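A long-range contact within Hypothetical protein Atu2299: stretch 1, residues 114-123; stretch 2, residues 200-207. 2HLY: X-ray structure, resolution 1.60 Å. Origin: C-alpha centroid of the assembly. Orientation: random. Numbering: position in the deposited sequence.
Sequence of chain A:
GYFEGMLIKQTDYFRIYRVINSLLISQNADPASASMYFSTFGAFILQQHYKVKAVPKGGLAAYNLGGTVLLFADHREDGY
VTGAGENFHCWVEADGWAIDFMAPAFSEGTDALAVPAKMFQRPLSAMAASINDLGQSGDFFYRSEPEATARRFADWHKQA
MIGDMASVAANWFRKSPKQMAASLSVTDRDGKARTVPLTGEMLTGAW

Stretch 1 (114-123) AVPAKMFQRP
Stretch 2, residues 200-207: GEMLTGAW

How do two stretches whose touching residues are at least 84 apart in sequence find their register? Both are extended where they meet, through a single beta bridge between Met-119 and Ala-206, whose CA atoms lie 4.4 Å apart. Lys-118 pairs with Gly-205 and Phe-120 with Trp-207, CA to CA 4.8 and 5.5 Å, so the chains run in the same direction. Met-119 (phi/psi -68/139) supplies both hydrogen bonds: its N donates to Gly-205 O at 2.9 Å, and its O accepts from Trp-207 N at 2.8 Å, both nearly straight. Ala-206, at -141/137, also brings its CA to 3.6 Å from Met-119 O, a CA-H...O contact.

What does Trp-207, the C-terminal residue, do with its large indole? It gives up 176 Å² to the contact, the largest share of the 578 Å² buried. With chi1 at -66° (m) and chi2 at 120°, the CA-to-CB bond points toward stretch 1, and the indole lies beside its backbone. Pro-116 O meets the ring edge, 3.6 Å from Trp-207 CZ2, while Pro-116 CD is 3.8 Å from Trp-207 CH2. Val-115 CG1 stands 4.3 Å from Trp-207 CZ2, and Phe-120 CD1 packs 4.1 Å from Trp-207 CB. The indole nitrogen is satisfied by a water, Trp-207 NE1 to water 1 O being 2.9 Å; that water also donates to Pro-116 O and accepts from Lys-118 N.

Why does a lysine suit the face of that ring? Lys-118 (-141/164) is covered over 79 Å² and has an m, t, t, t side chain, whose extended methylenes run across the indole. Its CD sits 3.5 Å from the centroid of the six-membered ring of Trp-207, directly on the ring normal, a CH-pi contact. The charged end continues past the centre: Lys-118 NZ is 4.4 Å from the same centroid, an off-centre cation-pi interaction, and donates to water 3, which in turn donates to Ala-206 O.

What shapes the rest of the join? Gly-205, at phi/psi 98/158, adopts angles that call for glycine, and a CB there would lie a tight 3.1 Å from Lys-118 CG. Met-119, t, t, p, lays its CE 3.8 Å from Ala-206 CB. Ala-117 CB reaches Leu-203 CD2 at 4.3 Å. Ala-117 O and Thr-204 O, two acceptors 3.1 Å apart, cannot bond directly; water 2 O lies 2.7 Å from Ala-117 O and accepts from Thr-204 N. Water 4 O lies 3.0 Å from Met-119 O and 2.7 Å from Trp-207 OXT, and accepts from Gln-121 N.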

ATOM      1  N   ALA A 114      -7.601  11.348 -13.491  1.00 19.45           N
ATOM      2  CA  ALA A 114      -8.870  10.670 -13.190  1.00 20.10           C
ATOM      3  C   ALA A 114      -8.609   9.177 -13.002  1.00 19.79           C
ATOM      4  O   ALA A 114      -9.168   8.337 -13.712  1.00 21.20           O
ATOM      5  CB  ALA A 114      -9.888  10.900 -14.312  1.00 20.87           C
ATOM      6  N   VAL A 115      -7.708   8.868 -12.079  1.00 17.84           N
ATOM      7  CA  VAL A 115      -7.337   7.482 -11.831  1.00 17.09           C
ATOM      8  C   VAL A 115      -8.409   6.796 -10.993  1.00 16.63           C
ATOM      9  O   VAL A 115      -8.732   7.276  -9.901  1.00 16.84           O
ATOM     10  CB  VAL A 115      -5.963   7.392 -11.125  1.00 16.60           C
ATOM     11  CG1 VAL A 115      -5.614   5.935 -10.813  1.00 16.22           C
ATOM     12  CG2 VAL A 115      -4.904   8.026 -11.997  1.00 15.57           C
ATOM     13  N   PRO A 116      -8.971   5.681 -11.508  1.00 16.18           N
ATOM     14  CA  PRO A 116      -9.923   4.832 -10.783  1.00 15.57           C
ATOM     15  C   PRO A 116      -9.254   4.145  -9.597  1.00 14.88           C
ATOM     16  O   PRO A 116      -8.025   4.021  -9.567  1.00 14.80           O
ATOM     17  CB  PRO A 116     -10.302   3.758 -11.814  1.00 16.37           C
ATOM     18  CG  PRO A 116      -9.887   4.286 -13.124  1.00 17.36           C
ATOM     19  CD  PRO A 116      -8.725   5.176 -12.870  1.00 16.31           C
ATOM     20  N   ALA A 117     -10.062   3.724  -8.631  1.00 13.12           N
ATOM     21  CA  ALA A 117      -9.564   2.952  -7.489  1.00 12.56           C
ATOM     22  C   ALA A 117      -9.695   1.463  -7.801  1.00 12.15           C
ATOM     23  O   ALA A 117     -10.815   0.944  -7.908  1.00 12.48           O
ATOM     24  CB  ALA A 117     -10.353   3.312  -6.234  1.00 12.86           C
ATOM     25  N   LYS A 118      -8.564   0.775  -7.968  1.00 10.76           N
ATOM     26  CA  LYS A 118      -8.569  -0.663  -8.235  1.00 10.35           C
ATOM     27  C   LYS A 118      -7.431  -1.363  -7.484  1.00 10.30           C
ATOM     28  O   LYS A 118      -6.493  -0.717  -7.022  1.00 10.55           O
ATOM     29  CB  LYS A 118      -8.439  -0.973  -9.739  1.00 10.53           C
ATOM     30  CG  LYS A 118      -9.484  -0.341 -10.654  1.00 10.70           C
ATOM     31  CD  LYS A 118      -9.294  -0.833 -12.082  1.00 12.23           C
ATOM     32  CE  LYS A 118     -10.189  -0.099 -13.059  1.00 16.30           C
ATOM     33  NZ  LYS A 118     -10.131  -0.728 -14.408  1.00 22.02           N
ATOM     34  N   MET A 119      -7.521  -2.686  -7.373  1.00  9.37           N
ATOM     35  CA  MET A 119      -6.441  -3.460  -6.773  1.00  9.31           C
ATOM     36  C   MET A 119      -5.181  -3.463  -7.643  1.00  8.95           C
ATOM     37  O   MET A 119      -5.283  -3.631  -8.854  1.00  9.94           O
ATOM     38  CB  MET A 119      -6.892  -4.906  -6.580  1.00  9.34           C
ATOM     39  CG  MET A 119      -5.764  -5.825  -6.155  1.00 10.08           C
ATOM     40  SD  MET A 119      -6.231  -7.494  -5.704  1.00 10.50           S
ATOM     41  CE  MET A 119      -6.566  -8.206  -7.307  1.00 12.09           C
ATOM     42  N   PHE A 120      -4.007  -3.336  -7.007  1.00  8.33           N
ATOM     43  CA  PHE A 120      -2.748  -3.675  -7.685  1.00  8.06           C
ATOM     44  C   PHE A 120      -2.051  -4.856  -7.000  1.00  7.90           C
ATOM     45  O   PHE A 120      -1.523  -4.737  -5.901  1.00  8.16           O
ATOM     46  CB  PHE A 120      -1.760  -2.499  -7.792  1.00  8.49           C
ATOM     47  CG  PHE A 120      -0.595  -2.840  -8.660  1.00  8.19           C
ATOM     48  CD1 PHE A 120      -0.673  -2.654 -10.043  1.00 10.74           C
ATOM     49  CD2 PHE A 120       0.538  -3.453  -8.112  1.00  8.68           C
ATOM     50  CE1 PHE A 120       0.392  -3.034 -10.879  1.00 12.25           C
ATOM     51  CE2 PHE A 120       1.594  -3.862  -8.941  1.00  9.41           C
ATOM     52  CZ  PHE A 120       1.517  -3.633 -10.324  1.00 11.71           C
ATOM     53  N   GLN A 121      -2.065  -5.997  -7.687  1.00  8.06           N
ATOM     54  CA  GLN A 121      -1.401  -7.215  -7.210  1.00  8.31           C
ATOM     55  C   GLN A 121      -1.023  -7.989  -8.483  1.00  8.99           C
ATOM     56  O   GLN A 121      -1.901  -8.509  -9.186  1.00  9.74           O
ATOM     57  CB  GLN A 121      -2.362  -8.039  -6.341  1.00  9.01           C
ATOM     58  CG  GLN A 121      -1.714  -9.356  -5.860  1.00  8.83           C
ATOM     59  CD  GLN A 121      -2.622 -10.284  -5.071  1.00  7.94           C
ATOM     60  OE1 GLN A 121      -2.161 -11.333  -4.627  1.00  9.38           O
ATOM     61  NE2 GLN A 121      -3.895  -9.908  -4.890  1.00  9.60           N
ATOM     62  N   ARG A 122       0.278  -8.025  -8.779  1.00  8.44           N
ATOM     63  CA  ARG A 122       0.760  -8.626 -10.037  1.00  9.61           C
ATOM     64  C   ARG A 122       2.093  -9.340  -9.788  1.00  9.42           C
ATOM     65  O   ARG A 122       2.837  -8.954  -8.886  1.00  9.31           O
ATOM     66  CB  ARG A 122       0.946  -7.557 -11.122  1.00  9.76           C
ATOM     67  CG  ARG A 122      -0.309  -6.736 -11.480  1.00 10.97           C
ATOM     68  CD  ARG A 122      -0.164  -6.029 -12.842  1.00 11.28           C
ATOM     69  NE  ARG A 122      -0.014  -7.030 -13.894  1.00 12.32           N
ATOM     70  CZ  ARG A 122       0.833  -6.955 -14.927  1.00 12.83           C
ATOM     71  NH1 ARG A 122       1.629  -5.893 -15.108  1.00 13.72           N
ATOM     72  NH2 ARG A 122       0.906  -7.963 -15.786  1.00 14.46           N
ATOM     73  N   PRO A 123       2.422 -10.359 -10.606  1.00 10.10           N
ATOM     74  CA  PRO A 123       3.705 -11.030 -10.391  1.00 10.02           C
ATOM     75  C   PRO A 123       4.877 -10.074 -10.644  1.00 10.09           C
ATOM     76  O   PRO A 123       4.859  -9.320 -11.610  1.00 10.19           O
ATOM     77  CB  PRO A 123       3.709 -12.161 -11.442  1.00 10.41           C
ATOM     78  CG  PRO A 123       2.249 -12.361 -11.807  1.00 11.49           C
ATOM     79  CD  PRO A 123       1.659 -10.960 -11.716  1.00 10.58           C
ATOM     80  N   GLY A 200     -15.571   4.153   4.301  1.00 14.07           N
ATOM     81  CA  GLY A 200     -16.769   3.657   3.614  1.00 14.36           C
ATOM     82  C   GLY A 200     -16.855   3.677   2.097  1.00 14.45           C
ATOM     83  O   GLY A 200     -17.953   3.685   1.553  1.00 14.13           O
ATOM     84  N   GLU A 201     -15.717   3.662   1.400  1.00 15.41           N
ATOM     85  CA  GLU A 201     -15.739   3.644  -0.075  1.00 16.47           C
ATOM     86  C   GLU A 201     -16.131   2.257  -0.590  1.00 15.81           C
ATOM     87  O   GLU A 201     -15.776   1.245   0.014  1.00 16.06           O
ATOM     88  CB  GLU A 201     -14.371   4.061  -0.650  1.00 17.47           C
ATOM     89  CG  GLU A 201     -14.353   4.368  -2.169  1.00 19.29           C
ATOM     90  CD  GLU A 201     -12.959   4.790  -2.679  1.00 19.57           C
ATOM     91  OE1 GLU A 201     -11.995   4.784  -1.876  1.00 25.43           O
ATOM     92  OE2 GLU A 201     -12.822   5.126  -3.878  1.00 22.09           O
ATOM     93  N   MET A 202     -16.886   2.226  -1.686  1.00 15.02           N
ATOM     94  CA  MET A 202     -17.175   0.992  -2.409  1.00 15.02           C
ATOM     95  C   MET A 202     -15.984   0.728  -3.312  1.00 14.39           C
ATOM     96  O   MET A 202     -15.552   1.623  -4.042  1.00 14.87           O
ATOM     97  CB  MET A 202     -18.449   1.158  -3.246  1.00 15.47           C
ATOM     98  CG  MET A 202     -18.959  -0.101  -3.896  1.00 16.99           C
ATOM     99  SD  MET A 202     -20.650   0.143  -4.486  1.00 18.94           S
ATOM    100  CE  MET A 202     -21.587  -0.163  -2.993  1.00 18.99           C
ATOM    101  N   LEU A 203     -15.471  -0.504  -3.269  1.00 13.05           N
ATOM    102  CA  LEU A 203     -14.210  -0.842  -3.939  1.00 12.73           C
ATOM    103  C   LEU A 203     -14.353  -2.049  -4.843  1.00 12.77           C
ATOM    104  O   LEU A 203     -14.730  -3.131  -4.384  1.00 11.95           O
ATOM    105  CB  LEU A 203     -13.144  -1.137  -2.893  1.00 13.46           C
ATOM    106  CG  LEU A 203     -12.712   0.053  -2.032  1.00 12.88           C
ATOM    107  CD1 LEU A 203     -11.941  -0.445  -0.808  1.00 15.90           C
ATOM    108  CD2 LEU A 203     -11.893   1.057  -2.849  1.00 16.60           C
ATOM    109  N   THR A 204     -14.025  -1.858  -6.124  1.00 13.22           N
ATOM    110  CA  THR A 204     -14.116  -2.911  -7.129  1.00 14.33           C
ATOM    111  C   THR A 204     -12.991  -2.762  -8.152  1.00 13.77           C
ATOM    112  O   THR A 204     -12.479  -1.659  -8.358  1.00 14.34           O
ATOM    113  CB  THR A 204     -15.474  -2.850  -7.910  1.00 15.03           C
ATOM    114  OG1 THR A 204     -15.497  -1.688  -8.744  1.00 18.97           O
ATOM    115  CG2 THR A 204     -16.693  -2.835  -6.960  1.00 16.58           C
ATOM    116  N   GLY A 205     -12.641  -3.865  -8.800  1.00 13.03           N
ATOM    117  CA  GLY A 205     -11.729  -3.828  -9.944  1.00 12.76           C
ATOM    118  C   GLY A 205     -10.285  -4.164  -9.618  1.00 12.22           C
ATOM    119  O   GLY A 205      -9.843  -4.051  -8.471  1.00 11.93           O
ATOM    120  N   ALA A 206      -9.559  -4.584 -10.652  1.00 11.86           N
ATOM    121  CA  ALA A 206      -8.137  -4.909 -10.535  1.00 12.01           C
ATOM    122  C   ALA A 206      -7.364  -4.436 -11.757  1.00 12.20           C
ATOM    123  O   ALA A 206      -7.830  -4.588 -12.902  1.00 12.84           O
ATOM    124  CB  ALA A 206      -7.946  -6.411 -10.356  1.00 11.98           C
ATOM    125  N   TRP A 207      -6.195  -3.854 -11.511  1.00 11.92           N
ATOM    126  CA  TRP A 207      -5.278  -3.456 -12.595  1.00 13.17           C
ATOM    127  C   TRP A 207      -4.585  -4.656 -13.198  1.00 14.09           C
ATOM    128  O   TRP A 207      -4.219  -4.639 -14.379  1.00 14.98           O
ATOM    129  CB  TRP A 207      -4.220  -2.492 -12.076  1.00 11.96           C
ATOM    130  CG  TRP A 207      -4.797  -1.188 -11.658  1.00 11.53           C
ATOM    131  CD1 TRP A 207      -4.745  -0.635 -10.417  1.00 11.91           C
ATOM    132  CD2 TRP A 207      -5.532  -0.276 -12.484  1.00 10.32           C
ATOM    133  NE1 TRP A 207      -5.378   0.588 -10.415  1.00 10.05           N
ATOM    134  CE2 TRP A 207      -5.896   0.824 -11.662  1.00 10.22           C
ATOM    135  CE3 TRP A 207      -5.932  -0.280 -13.834  1.00 11.68           C
ATOM    136  CZ2 TRP A 207      -6.619   1.921 -12.149  1.00 10.51           C
ATOM    137  CZ3 TRP A 207      -6.664   0.805 -14.317  1.00 11.83           C
ATOM    138  CH2 TRP A 207      -7.011   1.885 -13.473  1.00 11.13           C
ATOM    139  OXT TRP A 207      -4.354  -5.662 -12.524  1.00 15.75           O
TER
HETATM  140  O   HOH W   1      -6.133   2.500  -8.430  1.00 10.47           O
HETATM  141  O   HOH W   2     -13.275   1.046  -6.767  1.00 13.11           O
HETATM  142  O   HOH W   3      -8.320  -2.966 -15.058  1.00 31.92           O
HETATM  143  O   HOH W   4      -4.056  -6.175  -9.923  1.00 14.95           O